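Local coordinates for protein nicotinate-nucleotide pyrophosphorylase (PDB 3L0G) that probably makes nicotinate mononucleotide from quinolinate and phosphoribosyl pyrophosphate with loss of carbon dioxide, feeding the biosynthesis of NAD, at residues S127-I132 against N283-K288; D138-T143 against R263-I268; I231-M236 against L254-C259. All coordinates share one frame; numbering follows the deposited sequence. Where two conformers were deposited one is given.

Interaction 1: S127-I132 against N283-K288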
loop_
_atom_site.group_PDB
_atom_site.type_symbol
_atom_site.label_atom_id
_atom_site.label_comp_id
_atom_site.label_asym_id
_atom_site.label_seq_id
_atom_site.Cartn_x
_atom_site.Cartn_y
_atom_site.Cartn_z
ATOM N N SER C 127 -0.055 21.440 -5.368
ATOM C CA SER C 127 0.307 22.789 -5.783
ATOM C C SER C 127 -0.188 23.853 -4.785
ATOM O O SER C 127 0.467 24.895 -4.595
ATOM C CB SER C 127 -0.175 23.086 -7.221
ATOM O OG SER C 127 0.597 22.362 -8.175
ATOM N N GLY C 128 -1.330 23.602 -4.144
ATOM C CA GLY C 128 -1.805 24.506 -3.088
ATOM C C GLY C 128 -0.822 24.597 -1.935
ATOM O O GLY C 128 -0.501 25.679 -1.456
ATOM N N ILE C 129 -0.307 23.463 -1.496
ATOM C CA ILE C 129 0.716 23.469 -0.433
ATOM C C ILE C 129 2.035 24.133 -0.874
ATOM O O ILE C 129 2.571 24.984 -0.185
ATOM C CB ILE C 129 0.946 22.060 0.081
ATOM C CG1 ILE C 129 -0.346 21.555 0.745
ATOM C CG2 ILE C 129 2.141 22.014 1.057
ATOM C CD1 ILE C 129 -0.335 20.034 1.112
ATOM N N ALA C 130 2.535 23.779 -2.047
ATOM C CA ALA C 130 3.798 24.338 -2.523
ATOM C C ALA C 130 3.654 25.850 -2.661
ATOM O O ALA C 130 4.544 26.578 -2.286
ATOM C CB ALA C 130 4.207 23.712 -3.850
ATOM N N SER C 131 2.506 26.315 -3.159
ATOM C CA SER C 131 2.291 27.740 -3.360
ATOM C C SER C 131 2.143 28.521 -2.045
ATOM O O SER C 131 2.723 29.598 -1.909
ATOM C CB SER C 131 1.083 27.978 -4.263
ATOM O OG SER C 131 1.206 27.235 -5.479
ATOM N N ILE C 132 1.403 28.006 -1.061
ATOM C CA ILE C 132 1.297 28.764 0.211
ATOM C C ILE C 132 2.682 28.800 0.921
ATOM O O ILE C 132 3.096 29.823 1.478
ATOM C CB ILE C 132 0.136 28.268 1.130
ATOM C CG1 ILE C 132 -0.106 29.252 2.278
ATOM C CG2 ILE C 132 0.425 26.903 1.712
ATOM C CD1 ILE C 132 -0.344 30.716 1.809
ATOM N N ASN C 283 -2.570 22.101 6.183
ATOM C CA ASN C 283 -3.999 21.997 6.367
ATOM C C ASN C 283 -4.557 23.425 6.252
ATOM O O ASN C 283 -3.794 24.413 6.337
ATOM C CB ASN C 283 -4.329 21.280 7.690
ATOM C CG ASN C 283 -4.015 22.100 8.893
ATOM O OD1 ASN C 283 -4.689 23.094 9.153
ATOM N ND2 ASN C 283 -2.965 21.715 9.638
ATOM N N SER C 284 -5.841 23.569 5.973
ATOM C CA SER C 284 -6.451 24.912 5.903
ATOM C C SER C 284 -5.815 25.866 4.867
ATOM O O SER C 284 -5.717 27.052 5.105
ATOM C CB SER C 284 -6.377 25.596 7.289
ATOM O OG SER C 284 -6.936 24.771 8.301
ATOM N N PHE C 285 -5.371 25.333 3.748
ATOM C CA PHE C 285 -4.793 26.118 2.658
ATOM C C PHE C 285 -5.729 26.009 1.444
ATOM O O PHE C 285 -6.573 25.104 1.369
ATOM C CB PHE C 285 -3.420 25.557 2.304
ATOM C CG PHE C 285 -3.487 24.151 1.809
ATOM C CD1 PHE C 285 -3.704 23.903 0.483
ATOM C CD2 PHE C 285 -3.426 23.075 2.693
ATOM C CE1 PHE C 285 -3.843 22.595 0.015
ATOM C CE2 PHE C 285 -3.541 21.768 2.224
ATOM C CZ PHE C 285 -3.762 21.543 0.877
ATOM N N GLN C 286 -5.536 26.889 0.476
ATOM C CA GLN C 286 -6.343 26.885 -0.760
ATOM C C GLN C 286 -5.743 25.981 -1.818
ATOM O O GLN C 286 -4.614 26.187 -2.199
ATOM C CB GLN C 286 -6.390 28.282 -1.341
ATOM C CG GLN C 286 -7.007 29.296 -0.456
ATOM C CD GLN C 286 -8.474 28.990 -0.246
ATOM O OE1 GLN C 286 -9.234 28.857 -1.221
ATOM N NE2 GLN C 286 -8.877 28.829 1.033
ATOM N N ASN C 287 -6.506 25.012 -2.323
ATOM C CA ASN C 287 -6.114 24.277 -3.521
ATOM C C ASN C 287 -5.994 25.286 -4.665
ATOM O O ASN C 287 -6.732 26.273 -4.693
ATOM C CB ASN C 287 -7.165 23.224 -3.919
ATOM C CG ASN C 287 -7.007 21.907 -3.185
ATOM O OD1 ASN C 287 -7.536 20.848 -3.622
ATOM N ND2 ASN C 287 -6.280 21.938 -2.085
ATOM N N LYS C 288 -5.074 25.037 -5.594
ATOM C CA LYS C 288 -4.983 25.822 -6.820
ATOM C C LYS C 288 -5.934 25.263 -7.871
ATOM O O LYS C 288 -6.273 24.072 -7.889
ATOM C CB LYS C 288 -3.560 25.840 -7.347
ATOM C CG LYS C 288 -2.588 26.575 -6.435
ATOM C CD LYS C 288 -3.027 28.026 -6.268
ATOM C CE LYS C 288 -1.925 28.892 -5.761
ATOM N NZ LYS C 288 -2.411 30.283 -5.558
HETATM O O HOH W 1 -2.355 27.643 -1.764
#
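The carbonyl oxygen of Ser127, with Lys288 CG lying 3.9 Å from this O atom, is gripped twice by Ser131: OG donates to Ser127 O over 2.6 Å, and the backbone N of Ser131 donates to it from the opposite face of the carbonyl plane. Ser131 OG is turned back beside its own backbone N (chi1 -53°), which brings it down onto the preceding helical turn; Val66 N bonds to the same hydroxyl. Lys288, bent at chi2, runs its chain alongside this serine pair, and its CE presses on Ser131 CB at a tight 3.5 Å. Gly128, next to Ser127 in the helix, presents bare backbone to the loop: its CA comes within 3.4 Å of Gln286 O, and a water donates to both Gly128 O and Gln286 O, 2.7 Å from each. Here residues 283-288 cross the long helix 116-139 on their way from the alpha/beta barrel to strand 290-294, which rejoins the antiparallel sheet. Phe285 is folded back between its backbone N and carbonyl (chi1 62°), laying its ring on the helix. Ile129 CG1 sits over one ring face in a CH-pi contact, 3.6 Å from the Phe285 ring centroid and 18° off its normal, displaced toward CZ. His125 meets the same ring edge-to-face, while Ser284 OG and Asn287 N exchange hydrogen bonds with Asn287 N and Ser284 OG of the second subunit.

Interaction 2: D138-T143 against R263-I268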
loop_
_atom_site.group_PDB
_atom_site.type_symbol
_atom_site.label_atom_id
_atom_site.label_comp_id
_atom_site.label_asym_id
_atom_site.label_seq_id
_atom_site.Cartn_x
_atom_site.Cartn_y
_atom_site.Cartn_z
ATOM N N ASP C 138 9.023 33.473 0.727
ATOM C CA ASP C 138 9.351 34.788 0.162
ATOM C C ASP C 138 9.300 35.943 1.156
ATOM O O ASP C 138 10.077 36.848 1.078
ATOM C CB ASP C 138 8.437 35.086 -1.041
ATOM C CG ASP C 138 8.821 34.270 -2.262
ATOM O OD1 ASP C 138 9.921 33.676 -2.283
ATOM O OD2 ASP C 138 8.049 34.220 -3.213
ATOM N N GLU C 139 8.382 35.873 2.096
ATOM C CA GLU C 139 8.100 36.937 3.015
ATOM C C GLU C 139 9.110 36.979 4.143
ATOM O O GLU C 139 9.239 38.015 4.802
ATOM C CB GLU C 139 6.654 36.762 3.528
ATOM C CG GLU C 139 6.126 37.758 4.539
ATOM C CD GLU C 139 6.166 39.188 4.044
ATOM O OE1 GLU C 139 6.269 39.434 2.818
ATOM O OE2 GLU C 139 6.105 40.055 4.911
ATOM N N VAL C 140 9.830 35.874 4.375
ATOM C CA VAL C 140 10.934 35.876 5.332
ATOM C C VAL C 140 12.300 36.005 4.626
ATOM O O VAL C 140 13.341 35.851 5.273
ATOM C CB VAL C 140 10.871 34.637 6.305
ATOM C CG1 VAL C 140 9.464 34.506 6.910
ATOM C CG2 VAL C 140 11.255 33.324 5.605
ATOM N N SER C 141 12.311 36.322 3.326
ATOM C CA SER C 141 13.565 36.466 2.586
ATOM C C SER C 141 14.502 37.495 3.218
ATOM O O SER C 141 14.058 38.514 3.735
ATOM C CB SER C 141 13.304 36.892 1.142
ATOM O OG SER C 141 14.524 36.934 0.422
ATOM N N GLY C 142 15.802 37.233 3.148
ATOM C CA GLY C 142 16.806 38.111 3.755
ATOM C C GLY C 142 16.888 38.015 5.267
ATOM O O GLY C 142 17.529 38.864 5.901
ATOM N N THR C 143 16.219 37.018 5.856
ATOM C CA THR C 143 16.488 36.578 7.233
ATOM C C THR C 143 17.089 35.183 7.140
ATOM O O THR C 143 17.075 34.558 6.071
ATOM C CB THR C 143 15.203 36.516 8.107
ATOM O OG1 THR C 143 14.390 35.395 7.720
ATOM C CG2 THR C 143 14.395 37.799 7.992
ATOM N N ARG C 263 0.902 38.087 7.256
ATOM C CA ARG C 263 1.204 39.494 7.539
ATOM C C ARG C 263 1.951 39.655 8.859
ATOM O O ARG C 263 2.321 40.770 9.201
ATOM C CB ARG C 263 -0.076 40.354 7.548
ATOM N N ASN C 264 2.165 38.565 9.604
ATOM C CA ASN C 264 2.946 38.660 10.825
ATOM C C ASN C 264 4.179 37.734 10.897
ATOM O O ASN C 264 4.925 37.762 11.879
ATOM C CB ASN C 264 1.983 38.608 12.038
ATOM C CG ASN C 264 2.233 37.459 12.971
ATOM O OD1 ASN C 264 1.782 36.319 12.737
ATOM N ND2 ASN C 264 2.897 37.761 14.095
ATOM N N VAL C 265 4.433 36.954 9.839
ATOM C CA VAL C 265 5.562 36.008 9.841
ATOM C C VAL C 265 6.910 36.726 9.711
ATOM O O VAL C 265 7.873 36.339 10.387
ATOM C CB VAL C 265 5.417 34.890 8.768
ATOM C CG1 VAL C 265 5.533 35.430 7.350
ATOM C CG2 VAL C 265 6.426 33.817 9.003
ATOM N N ARG C 266 6.987 37.790 8.896
ATOM C CA ARG C 266 8.247 38.547 8.817
ATOM C C ARG C 266 8.669 39.097 10.165
ATOM O O ARG C 266 9.824 39.004 10.533
ATOM C CB ARG C 266 8.203 39.681 7.790
ATOM C CG ARG C 266 9.578 40.258 7.521
ATOM C CD ARG C 266 9.623 41.201 6.288
ATOM N NE ARG C 266 11.019 41.575 6.023
ATOM C CZ ARG C 266 11.903 40.803 5.387
ATOM N NH1 ARG C 266 13.157 41.211 5.227
ATOM N NH2 ARG C 266 11.559 39.605 4.927
ATOM N N ASN C 267 7.723 39.662 10.900
ATOM C CA ASN C 267 8.014 40.182 12.236
ATOM C C ASN C 267 8.618 39.114 13.134
ATOM O O ASN C 267 9.566 39.381 13.866
ATOM C CB ASN C 267 6.745 40.714 12.909
ATOM C CG ASN C 267 6.272 42.025 12.329
ATOM O OD1 ASN C 267 5.057 42.274 12.275
ATOM N ND2 ASN C 267 7.212 42.881 11.901
ATOM N N ILE C 268 8.057 37.909 13.072
ATOM C CA ILE C 268 8.585 36.786 13.838
ATOM C C ILE C 268 9.998 36.471 13.345
ATOM O O ILE C 268 10.899 36.260 14.163
ATOM C CB ILE C 268 7.659 35.558 13.776
ATOM C CG1 ILE C 268 6.335 35.885 14.502
ATOM C CG2 ILE C 268 8.342 34.309 14.395
ATOM C CD1 ILE C 268 5.335 34.784 14.475
HETATM O O HOH W 2 5.126 39.246 7.149
#
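Arg266 reaches out from helix 262-269 to hold the turn that follows helix 116-139. Its CG stands opposite the backbone N (chi1 -168°) and the chain stays extended as far as NE, which carries the guanidinium across to two backbone carbonyls presented by Glu139 and Ser141. Arg266 NH1 and NH2 both donate, end-on, to the single atom Ser141 O, with NH2 the nearer at 3.0 Å and placed on a lone pair. Arg266 NH2 also donates to Glu139 O at 2.8 Å, but from above that carbonyl plane. Both acceptors lie in the guanidinium plane. From Val140 to Thr143 the chain makes a type II beta turn, with Gly142 at its positive-phi position; Val140 O receives both N and OG1 of Thr143.

Glu139 leaves its backbone extended and then bends at chi2 (58°), crossing Arg266 at about a right angle. This fold lays Glu139 CG on Val265 CG1 at 3.7 Å and brings OE2 beside Arg266 CB, 3.6 Å away. A water donates to Glu139 OE2 at 2.6 Å and accepts from Arg266 N, tying the carboxylate to the helix backbone. Next to this, Val140 CG1 meets Val265 CG2 at 3.8 Å, the two valines crossing squarely.

With Glu139 OE2 5.3 Å from Arg266 NE, opposite charges attract only at a distance; the arginine is spent on neutral carbonyls, whose partial charges probably stabilise its positive one, while three hydrogen bonds to acceptors in its plane fix the guanidinium's rotation.

Interaction 3: I231-M236 against L254-C259. With EDO (1,2-ethanediol), chain I.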
loop_
_atom_site.group_PDB
_atom_site.type_symbol
_atom_site.label_atom_id
_atom_site.label_comp_id
_atom_site.label_asym_id
_atom_site.label_seq_id
_atom_site.Cartn_x
_atom_site.Cartn_y
_atom_site.Cartn_z
ATOM N N ILE C 231 14.792 24.117 20.804
ATOM C CA ILE C 231 13.665 24.561 21.617
ATOM C C ILE C 231 12.594 25.130 20.686
ATOM O O ILE C 231 12.857 25.984 19.851
ATOM C CB ILE C 231 14.098 25.617 22.644
ATOM C CG1 ILE C 231 14.989 24.993 23.710
ATOM C CG2 ILE C 231 12.875 26.238 23.312
ATOM C CD1 ILE C 231 15.605 26.038 24.677
ATOM N N LEU C 232 11.386 24.625 20.835
ATOM C CA LEU C 232 10.241 25.070 20.078
ATOM C C LEU C 232 9.415 26.006 20.959
ATOM O O LEU C 232 9.133 25.692 22.120
ATOM C CB LEU C 232 9.429 23.845 19.665
ATOM C CG LEU C 232 8.335 23.997 18.627
ATOM C CD1 LEU C 232 8.243 22.723 17.771
ATOM C CD2 LEU C 232 6.986 24.300 19.325
ATOM N N LEU C 233 9.062 27.165 20.420
ATOM C CA LEU C 233 8.237 28.138 21.140
ATOM C C LEU C 233 6.779 27.997 20.639
ATOM O O LEU C 233 6.476 28.302 19.477
ATOM C CB LEU C 233 8.794 29.546 20.939
ATOM C CG LEU C 233 10.294 29.766 21.257
ATOM C CD1 LEU C 233 10.775 31.180 20.852
ATOM C CD2 LEU C 233 10.601 29.535 22.746
ATOM N N ASP C 234 5.902 27.471 21.495
ATOM C CA ASP C 234 4.529 27.103 21.083
ATOM C C ASP C 234 3.558 28.200 21.541
ATOM O O ASP C 234 3.400 28.432 22.725
ATOM C CB ASP C 234 4.147 25.738 21.672
ATOM C CG ASP C 234 2.854 25.150 21.071
ATOM O OD1 ASP C 234 2.662 25.212 19.823
ATOM O OD2 ASP C 234 2.038 24.586 21.855
ATOM N N ASN C 235 2.952 28.896 20.592
ATOM C CA ASN C 235 1.984 29.972 20.888
ATOM C C ASN C 235 2.434 31.011 21.867
ATOM O O ASN C 235 1.718 31.356 22.790
ATOM C CB ASN C 235 0.683 29.381 21.391
ATOM C CG ASN C 235 0.069 28.487 20.398
ATOM O OD1 ASN C 235 -0.155 28.876 19.246
ATOM N ND2 ASN C 235 -0.194 27.252 20.809
ATOM N N MET C 236 3.640 31.498 21.692
ATOM C CA MET C 236 4.080 32.625 22.484
ATOM C C MET C 236 3.896 33.939 21.696
ATOM O O MET C 236 3.752 33.948 20.465
ATOM C CB MET C 236 5.514 32.379 22.985
ATOM C CG MET C 236 5.577 31.141 23.950
ATOM S SD MET C 236 7.229 30.533 24.477
ATOM C CE MET C 236 8.093 32.059 24.282
ATOM N N LEU C 254 16.312 27.620 17.827
ATOM C CA LEU C 254 14.985 28.125 18.249
ATOM C C LEU C 254 14.036 28.120 17.094
ATOM O O LEU C 254 14.318 28.718 16.044
ATOM C CB LEU C 254 15.066 29.583 18.756
ATOM C CG LEU C 254 15.162 29.870 20.243
ATOM C CD1 LEU C 254 15.193 31.393 20.498
ATOM C CD2 LEU C 254 13.982 29.195 20.961
ATOM N N GLU C 255 12.871 27.523 17.317
ATOM C CA GLU C 255 11.846 27.410 16.298
ATOM C C GLU C 255 10.567 27.970 16.884
ATOM O O GLU C 255 10.258 27.663 18.031
ATOM C CB GLU C 255 11.644 25.941 15.957
ATOM C CG GLU C 255 10.497 25.659 15.055
ATOM C CD GLU C 255 10.587 24.268 14.439
ATOM O OE1 GLU C 255 9.533 23.636 14.303
ATOM O OE2 GLU C 255 11.707 23.820 14.106
ATOM N N VAL C 256 9.840 28.770 16.117
ATOM C CA VAL C 256 8.510 29.235 16.519
ATOM C C VAL C 256 7.526 28.359 15.777
ATOM O O VAL C 256 7.647 28.195 14.561
ATOM C CB VAL C 256 8.272 30.725 16.158
ATOM C CG1 VAL C 256 6.798 31.142 16.409
ATOM C CG2 VAL C 256 9.239 31.653 16.939
ATOM N N SER C 257 6.568 27.796 16.509
ATOM C CA SER C 257 5.548 26.941 15.932
ATOM C C SER C 257 4.179 27.527 16.194
ATOM O O SER C 257 3.897 28.026 17.289
ATOM C CB SER C 257 5.595 25.546 16.531
ATOM O OG SER C 257 5.089 24.589 15.594
ATOM N N GLY C 258 3.344 27.486 15.159
ATOM C CA GLY C 258 1.959 27.939 15.224
ATOM C C GLY C 258 1.517 28.399 13.850
ATOM O O GLY C 258 2.362 28.609 12.953
ATOM N N CYS C 259 0.209 28.582 13.675
ATOM C CA CYS C 259 -0.343 29.087 12.399
ATOM C C CYS C 259 -0.183 30.599 12.267
ATOM O O CYS C 259 -1.165 31.339 12.320
ATOM C CB CYS C 259 -1.836 28.742 12.236
ATOM S SG CYS C 259 -2.184 27.046 11.825
HETATM C C1 EDO I . 7.794 21.053 14.753
HETATM O O1 EDO I . 6.823 20.693 13.778
HETATM C C2 EDO I . 9.178 20.543 14.343
HETATM O O2 EDO I . 9.788 21.347 13.315
#
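Ile231-Asp234 and Leu254-Ser257 are neighbouring parallel strands, their axes 4.6 Å apart at closest approach and 26° from exactly parallel. Three backbone hydrogen bonds join them: Glu255 N to Ile231 O, Leu233 N to Glu255 O at 2.7 Å, and Ser257 N to Leu233 O. Glu255 thus bonds through both its N and its O, as Leu233 does from the other strand. CA-H...O contacts fill in between, from Leu254 CA to Ile231 O and from Leu232 CA to Glu255 O.

Apolar packing occupies the face bearing Ile231, Leu233, Leu254 and Val256. Leu254 CD2 is wedged between the first two, 3.9 Å from Ile231 CG2 and 3.7 Å from Leu233 CG, while Ile231 and Leu254 run next to each other with their tips in the same direction.

The opposite face carries Leu232, Asp234, Glu255 and Ser257. Leu232 CD2 leans hard on Ser257 CB, 3.4 Å away, while its CD1 approaches Glu255 OE1. Glu255 stretches out, CG opposite the backbone N (chi1 172°), and offers its carboxylate to several partners: OE1 takes a hydrogen bond from Ser277 OG and a short 2.5 Å one from O2 of a 1,2-ethanediol, probably a crystallisation solute, and OE2 makes a salt bridge with Arg148. Leu232 CD1 touches the diol carbon C1 at 3.5 Å.

The strands belong to a beta-alpha-beta unit of the six-stranded parallel barrel sheet. The connecting helix 238-248 covers Leu233, Leu254 and Val256, helix 217-225 packs on Ile231 and Leu233, and strands 210-214 and 275-277 flank the pair.

Interactions 2 and 3 are nested within the loop that interaction 1 closes, and interaction 3 within that of interaction 2. Interactions 1 and 2 share helix 116-139, with centres about 19 Å apart. Interactions 2 and 3 touch directly: strand 253-257 leads into helix 262-269, whose Ile268 CG2 packs 3.8 Å from Val256 CG2 on the outer side of the sheet. Interaction 3 has its centre about 22 Å from that of interaction 1, yet the disulfide Cys259-Cys280 ties the end of 254-259 to the chain just ahead of 283-288. The diol beside Glu255 lies on the sheet's other face, consistent with the barrel-mouth pocket where this family binds its substrates.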